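Long-range contacts in PHB depolymerase (Penicillium funiculosum, PDB 2D81), which probably hydrolyses the ester bonds of the biopolyester polyhydroxybutyrate as a fungal depolymerase of alpha/beta-hydrolase fold: residues 1-6 and 189-194; 101-106 and 133-138. All coordinates share one frame; numbering follows the deposited sequence.

Interaction 1 of 2, residues 1-6 and 189-194; sequences TALPAF and LSFAQS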
loop_
_atom_site.group_PDB
_atom_site.type_symbol
_atom_site.label_atom_id
_atom_site.label_comp_id
_atom_site.label_asym_id
_atom_site.label_seq_id
_atom_site.Cartn_x
_atom_site.Cartn_y
_atom_site.Cartn_z
ATOM N N THR A 1 -22.111 8.313 2.555
ATOM C CA THR A 1 -22.404 6.886 2.239
ATOM C C THR A 1 -21.628 5.974 3.185
ATOM O O THR A 1 -20.453 6.214 3.468
ATOM C CB THR A 1 -22.001 6.547 0.790
ATOM O OG1 THR A 1 -22.500 7.558 -0.094
ATOM C CG2 THR A 1 -22.580 5.198 0.377
ATOM N N ALA A 2 -22.287 4.930 3.676
ATOM C CA ALA A 2 -21.630 3.956 4.538
ATOM C C ALA A 2 -20.853 2.944 3.699
ATOM O O ALA A 2 -21.218 2.658 2.561
ATOM C CB ALA A 2 -22.663 3.238 5.399
ATOM N N LEU A 3 -19.776 2.412 4.268
ATOM C CA LEU A 3 -19.001 1.359 3.620
ATOM C C LEU A 3 -19.775 0.041 3.700
ATOM O O LEU A 3 -20.089 -0.435 4.791
ATOM C CB LEU A 3 -17.646 1.213 4.320
ATOM C CG LEU A 3 -16.667 0.151 3.816
ATOM C CD1 LEU A 3 -16.271 0.448 2.373
ATOM C CD2 LEU A 3 -15.433 0.145 4.710
ATOM N N PRO A 4 -20.092 -0.563 2.542
ATOM C CA PRO A 4 -20.836 -1.828 2.498
ATOM C C PRO A 4 -20.048 -3.051 2.955
ATOM O O PRO A 4 -18.815 -3.075 2.902
ATOM C CB PRO A 4 -21.243 -1.943 1.025
ATOM C CG PRO A 4 -21.231 -0.524 0.538
ATOM C CD PRO A 4 -19.985 0.011 1.192
ATOM N N ALA A 5 -20.780 -4.065 3.404
ATOM C CA ALA A 5 -20.231 -5.401 3.579
ATOM C C ALA A 5 -20.422 -6.166 2.274
ATOM O O ALA A 5 -21.489 -6.101 1.657
ATOM C CB ALA A 5 -20.952 -6.122 4.716
ATOM N N PHE A 6 -19.384 -6.879 1.851
ATOM C CA PHE A 6 -19.451 -7.674 0.631
ATOM C C PHE A 6 -19.136 -9.139 0.907
ATOM O O PHE A 6 -18.652 -9.488 1.984
ATOM C CB PHE A 6 -18.477 -7.126 -0.415
ATOM C CG PHE A 6 -18.876 -5.794 -0.977
ATOM C CD1 PHE A 6 -18.475 -4.614 -0.361
ATOM C CD2 PHE A 6 -19.672 -5.721 -2.113
ATOM C CE1 PHE A 6 -18.861 -3.376 -0.874
ATOM C CE2 PHE A 6 -20.064 -4.489 -2.633
ATOM C CZ PHE A 6 -19.657 -3.316 -2.012
ATOM N N LEU A 189 -17.113 3.241 -5.868
ATOM C CA LEU A 189 -18.000 3.720 -4.820
ATOM C C LEU A 189 -17.219 4.647 -3.892
ATOM O O LEU A 189 -16.002 4.517 -3.755
ATOM C CB LEU A 189 -18.560 2.538 -4.021
ATOM C CG LEU A 189 -19.317 1.451 -4.794
ATOM C CD1 LEU A 189 -19.695 0.323 -3.847
ATOM C CD2 LEU A 189 -20.559 2.045 -5.440
ATOM N N SER A 190 -17.921 5.585 -3.270
ATOM C CA SER A 190 -17.327 6.417 -2.232
ATOM C C SER A 190 -17.970 6.083 -0.894
ATOM O O SER A 190 -19.133 5.683 -0.838
ATOM C CB SER A 190 -17.535 7.898 -2.553
ATOM O OG SER A 190 -18.912 8.222 -2.588
ATOM N N PHE A 191 -17.209 6.238 0.183
ATOM C CA PHE A 191 -17.733 5.980 1.519
ATOM C C PHE A 191 -17.078 6.911 2.531
ATOM O O PHE A 191 -15.985 7.429 2.294
ATOM C CB PHE A 191 -17.490 4.515 1.905
ATOM C CG PHE A 191 -16.042 4.172 2.125
ATOM C CD1 PHE A 191 -15.461 4.322 3.381
ATOM C CD2 PHE A 191 -15.256 3.713 1.074
ATOM C CE1 PHE A 191 -14.115 4.018 3.588
ATOM C CE2 PHE A 191 -13.909 3.408 1.271
ATOM C CZ PHE A 191 -13.339 3.561 2.530
ATOM N N ALA A 192 -17.752 7.134 3.654
ATOM C CA ALA A 192 -17.217 8.017 4.685
ATOM C C ALA A 192 -16.121 7.327 5.489
ATOM O O ALA A 192 -16.356 6.288 6.109
ATOM C CB ALA A 192 -18.339 8.467 5.616
ATOM N N GLN A 193 -14.920 7.901 5.472
ATOM C CA GLN A 193 -13.875 7.477 6.400
ATOM C C GLN A 193 -14.116 8.167 7.735
ATOM O O GLN A 193 -13.373 9.063 8.140
ATOM C CB GLN A 193 -12.489 7.837 5.858
ATOM C CG GLN A 193 -12.184 7.196 4.515
ATOM C CD GLN A 193 -10.744 7.392 4.088
ATOM O OE1 GLN A 193 -10.160 8.461 4.291
ATOM N NE2 GLN A 193 -10.167 6.367 3.480
ATOM N N SER A 194 -15.181 7.741 8.404
ATOM C CA SER A 194 -15.597 8.334 9.666
ATOM C C SER A 194 -15.506 7.292 10.769
ATOM O O SER A 194 -15.437 6.096 10.498
ATOM C CB SER A 194 -17.038 8.822 9.558
ATOM O OG SER A 194 -17.899 7.734 9.279
HETATM O O HOH W 1 -20.331 3.285 -0.352
HETATM O O HOH W 2 -18.705 4.661 6.077
#

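Interaction 2 of 2, residues 101-106 and 133-138; sequences DTTVGP and AVHTFP. With RB3 ((1R)-3-{[(1R)-3-methoxy-1-methyl-3-oxopropyl]oxy}-1-methyl-3-oxopropyl (3R)-3-hydroxybutanoate), chain C.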
loop_
_atom_site.group_PDB
_atom_site.type_symbol
_atom_site.label_atom_id
_atom_site.label_comp_id
_atom_site.label_asym_id
_atom_site.label_seq_id
_atom_site.Cartn_x
_atom_site.Cartn_y
_atom_site.Cartn_z
ATOM N N ASP A 101 15.367 5.737 -9.466
ATOM C CA ASP A 101 14.677 6.394 -8.361
ATOM C C ASP A 101 15.710 6.895 -7.344
ATOM O O ASP A 101 16.448 6.103 -6.751
ATOM C CB ASP A 101 13.703 5.394 -7.724
ATOM C CG ASP A 101 12.872 5.991 -6.601
ATOM O OD1 ASP A 101 11.842 5.374 -6.257
ATOM O OD2 ASP A 101 13.241 7.050 -6.054
ATOM N N THR A 102 15.776 8.210 -7.164
ATOM C CA THR A 102 16.674 8.800 -6.175
ATOM C C THR A 102 15.889 9.532 -5.094
ATOM O O THR A 102 16.440 10.338 -4.342
ATOM C CB THR A 102 17.671 9.785 -6.831
ATOM O OG1 THR A 102 16.954 10.783 -7.568
ATOM C CG2 THR A 102 18.614 9.040 -7.764
ATOM N N THR A 103 14.595 9.237 -5.021
ATOM C CA THR A 103 13.731 9.800 -3.994
ATOM C C THR A 103 13.610 8.823 -2.827
ATOM O O THR A 103 13.756 9.209 -1.667
ATOM C CB THR A 103 12.331 10.088 -4.553
ATOM O OG1 THR A 103 12.433 11.043 -5.618
ATOM C CG2 THR A 103 11.424 10.631 -3.463
ATOM N N VAL A 104 13.333 7.560 -3.139
ATOM C CA VAL A 104 13.489 6.484 -2.165
ATOM C C VAL A 104 14.666 5.613 -2.599
ATOM O O VAL A 104 15.766 5.768 -2.081
ATOM C CB VAL A 104 12.199 5.637 -2.046
ATOM C CG1 VAL A 104 12.397 4.516 -1.032
ATOM C CG2 VAL A 104 11.043 6.525 -1.608
ATOM N N GLY A 105 14.449 4.719 -3.561
ATOM C CA GLY A 105 15.576 4.178 -4.303
ATOM C C GLY A 105 15.917 2.716 -4.089
ATOM O O GLY A 105 15.518 2.121 -3.085
ATOM N N PRO A 106 16.674 2.111 -5.023
ATOM C CA PRO A 106 17.084 0.706 -4.958
ATOM C C PRO A 106 17.755 0.344 -3.636
ATOM O O PRO A 106 17.524 -0.733 -3.096
ATOM C CB PRO A 106 18.042 0.567 -6.143
ATOM C CG PRO A 106 17.518 1.562 -7.117
ATOM C CD PRO A 106 17.200 2.749 -6.244
ATOM N N ALA A 133 13.412 3.629 -14.644
ATOM C CA ALA A 133 12.235 4.213 -14.007
ATOM C C ALA A 133 12.632 5.039 -12.788
ATOM O O ALA A 133 13.506 4.641 -12.014
ATOM C CB ALA A 133 11.260 3.110 -13.599
ATOM N N VAL A 134 11.993 6.191 -12.620
ATOM C CA VAL A 134 12.239 7.025 -11.450
ATOM C C VAL A 134 11.177 6.767 -10.385
ATOM O O VAL A 134 10.465 5.760 -10.436
ATOM C CB VAL A 134 12.231 8.527 -11.818
ATOM C CG1 VAL A 134 13.307 8.808 -12.861
ATOM C CG2 VAL A 134 10.861 8.936 -12.339
ATOM N N HIS A 135 11.071 7.677 -9.422
ATOM C CA HIS A 135 10.045 7.574 -8.399
ATOM C C HIS A 135 8.669 7.916 -8.972
ATOM O O HIS A 135 8.303 9.085 -9.093
ATOM C CB HIS A 135 10.362 8.514 -7.241
ATOM C CG HIS A 135 9.601 8.196 -5.996
ATOM N ND1 HIS A 135 9.852 7.071 -5.239
ATOM C CD2 HIS A 135 8.569 8.832 -5.394
ATOM C CE1 HIS A 135 9.006 7.028 -4.225
ATOM N NE2 HIS A 135 8.217 8.085 -4.297
ATOM N N THR A 136 7.910 6.883 -9.319
ATOM C CA THR A 136 6.605 7.050 -9.940
ATOM C C THR A 136 5.935 5.678 -9.929
ATOM O O THR A 136 6.620 4.660 -9.799
ATOM C CB THR A 136 6.761 7.544 -11.399
ATOM O OG1 THR A 136 5.488 7.967 -11.905
ATOM C CG2 THR A 136 7.307 6.430 -12.285
ATOM N N PHE A 137 4.611 5.638 -10.045
ATOM C CA PHE A 137 3.926 4.351 -10.132
ATOM C C PHE A 137 4.053 3.808 -11.552
ATOM O O PHE A 137 3.658 4.469 -12.508
ATOM C CB PHE A 137 2.444 4.481 -9.778
ATOM C CG PHE A 137 1.792 3.163 -9.480
ATOM C CD1 PHE A 137 1.657 2.721 -8.169
ATOM C CD2 PHE A 137 1.379 2.330 -10.514
ATOM C CE1 PHE A 137 1.124 1.469 -7.891
ATOM C CE2 PHE A 137 0.843 1.070 -10.245
ATOM C CZ PHE A 137 0.717 0.640 -8.927
ATOM N N PRO A 138 4.595 2.589 -11.705
ATOM C CA PRO A 138 4.767 1.978 -13.028
ATOM C C PRO A 138 3.518 1.328 -13.626
ATOM O O PRO A 138 2.965 0.388 -13.056
ATOM C CB PRO A 138 5.872 0.960 -12.784
ATOM C CG PRO A 138 5.533 0.461 -11.405
ATOM C CD PRO A 138 5.189 1.742 -10.650
HETATM O O1M RB3 C . 9.051 11.913 -1.896
HETATM C C1A RB3 C . 8.106 11.231 -1.445
HETATM O O1A RB3 C . 6.915 11.601 -1.350
HETATM C C2A RB3 C . 8.438 9.815 -0.968
HETATM C C3A RB3 C . 8.031 9.610 0.493
HETATM C C4A RB3 C . 8.412 8.187 0.910
HETATM O O3A RB3 C . 8.734 10.555 1.316
HETATM C C1B RB3 C . 7.968 11.027 2.338
HETATM O O1B RB3 C . 7.008 10.381 2.755
HETATM C C2B RB3 C . 8.331 12.382 2.950
HETATM C C3B RB3 C . 7.664 12.634 4.306
HETATM C C4B RB3 C . 8.135 11.627 5.356
HETATM O O3B RB3 C . 8.010 13.953 4.757
HETATM C C1C RB3 C . 7.183 14.909 4.253
HETATM O O1C RB3 C . 6.724 14.799 3.117
HETATM C C2C RB3 C . 6.845 16.129 5.114
HETATM C C3C RB3 C . 7.299 17.423 4.436
HETATM C C4C RB3 C . 6.983 18.631 5.319
HETATM O O3C RB3 C . 8.702 17.356 4.167
HETATM O O HOH W 3 10.908 3.805 -8.288
#

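Interaction 1 of 2, residues 1-6 and 189-194
T1 and F191 bring their CA atoms to 4.8 Å, but the two backbones do not run on together: segment 1-6 heads off at 119° to residues 189-192, the end of strand 187-192, an outermost strand of the mixed sheet of this alpha/beta-hydrolase fold. One direct backbone hydrogen bond results, from A192 N to T1 O at 2.9 Å with 158° at the hydrogen. Two waters bridge the diverging chains. One donates to A2 O and, at 2.7 Å, to S190 O; the other accepts from L3 N and donates to A192 O. The F191 backbone bonds to G206 in the sheet, while F191 CA makes a CA-H...O contact with T1 O at 3.4 Å.

Among the side chains, L3 and F191 run alongside each other in the same direction. L3 CG is anti to the backbone N (chi1 179°), and CD1 comes over one face of the F191 ring, 3.8 Å from its centroid: a CH-pi contact. Both residues touch Q309, so the pair packs the edge strand and the N-terminal segment against helix 301-314. F6 and L189 approach tip to tip, and L189 CD1 sits at the ring edge, 4.1 Å from F6 CZ.

Interaction 2 of 2, residues 101-106 and 133-138
D101 and H135 lie side by side, and the bond joining them is nearly straight: H135 ND1 donates to D101 OD1 at 2.8 Å, with 163° at the hydrogen. OD1 lies in the imidazole plane and is met on its syn side, with ND1 27° out of the carboxylate plane and the two planes 64° apart. The other oxygen is gripped twice by its own loop, T103 N reaching D101 OD2 at 2.8 Å in an Asx turn and V104 N reaching it from above the carboxylate plane, which fixes the carboxylate's rotation. Packing is tight around the ring: T103 CG2 stands over one face, 4.0 Å from the centroid, and V104 CG2 comes within 3.4 Å of H135 CE1. An alanine at D101 would probably leave H135 ND1 without its acceptor and the ring freer to turn. The looser side is water-mediated: one water donates to D101 OD1 and V134 O. H135 NE2 comes within 3.8 Å of C2A of the bound trimer, oblique to the ring; H135 also touches A19, the engineered alanine replacing the probable nucleophilic serine. A carboxylate-oriented imidazole here is consistent with the acid-histidine arm of an alpha/beta-hydrolase catalytic triad.

Overall arrangement
From the N terminus, segment 1-6 meets strand 187-192 at interaction 1 and so closes a loop of 182 residues. Interaction 2 lies wholly within that span: its 26 intervening residues carry most of helix 106-116 and all of strand 125-130, and the contact joins the loop after strand 92-98 to the one leading into strand 137-139. The contacts therefore nest without crossing. The centres of interactions 1 and 2 are about 32 Å apart. The nearest atoms of interactions 1 and 2 are about 17 Å apart, and the two contacts lie on opposite sides of the chain's centre. Interaction 1 ties the N terminus to the edge strand 187-192; interaction 2 links loops near strand 125-130, the other edge, beside the ligand pocket.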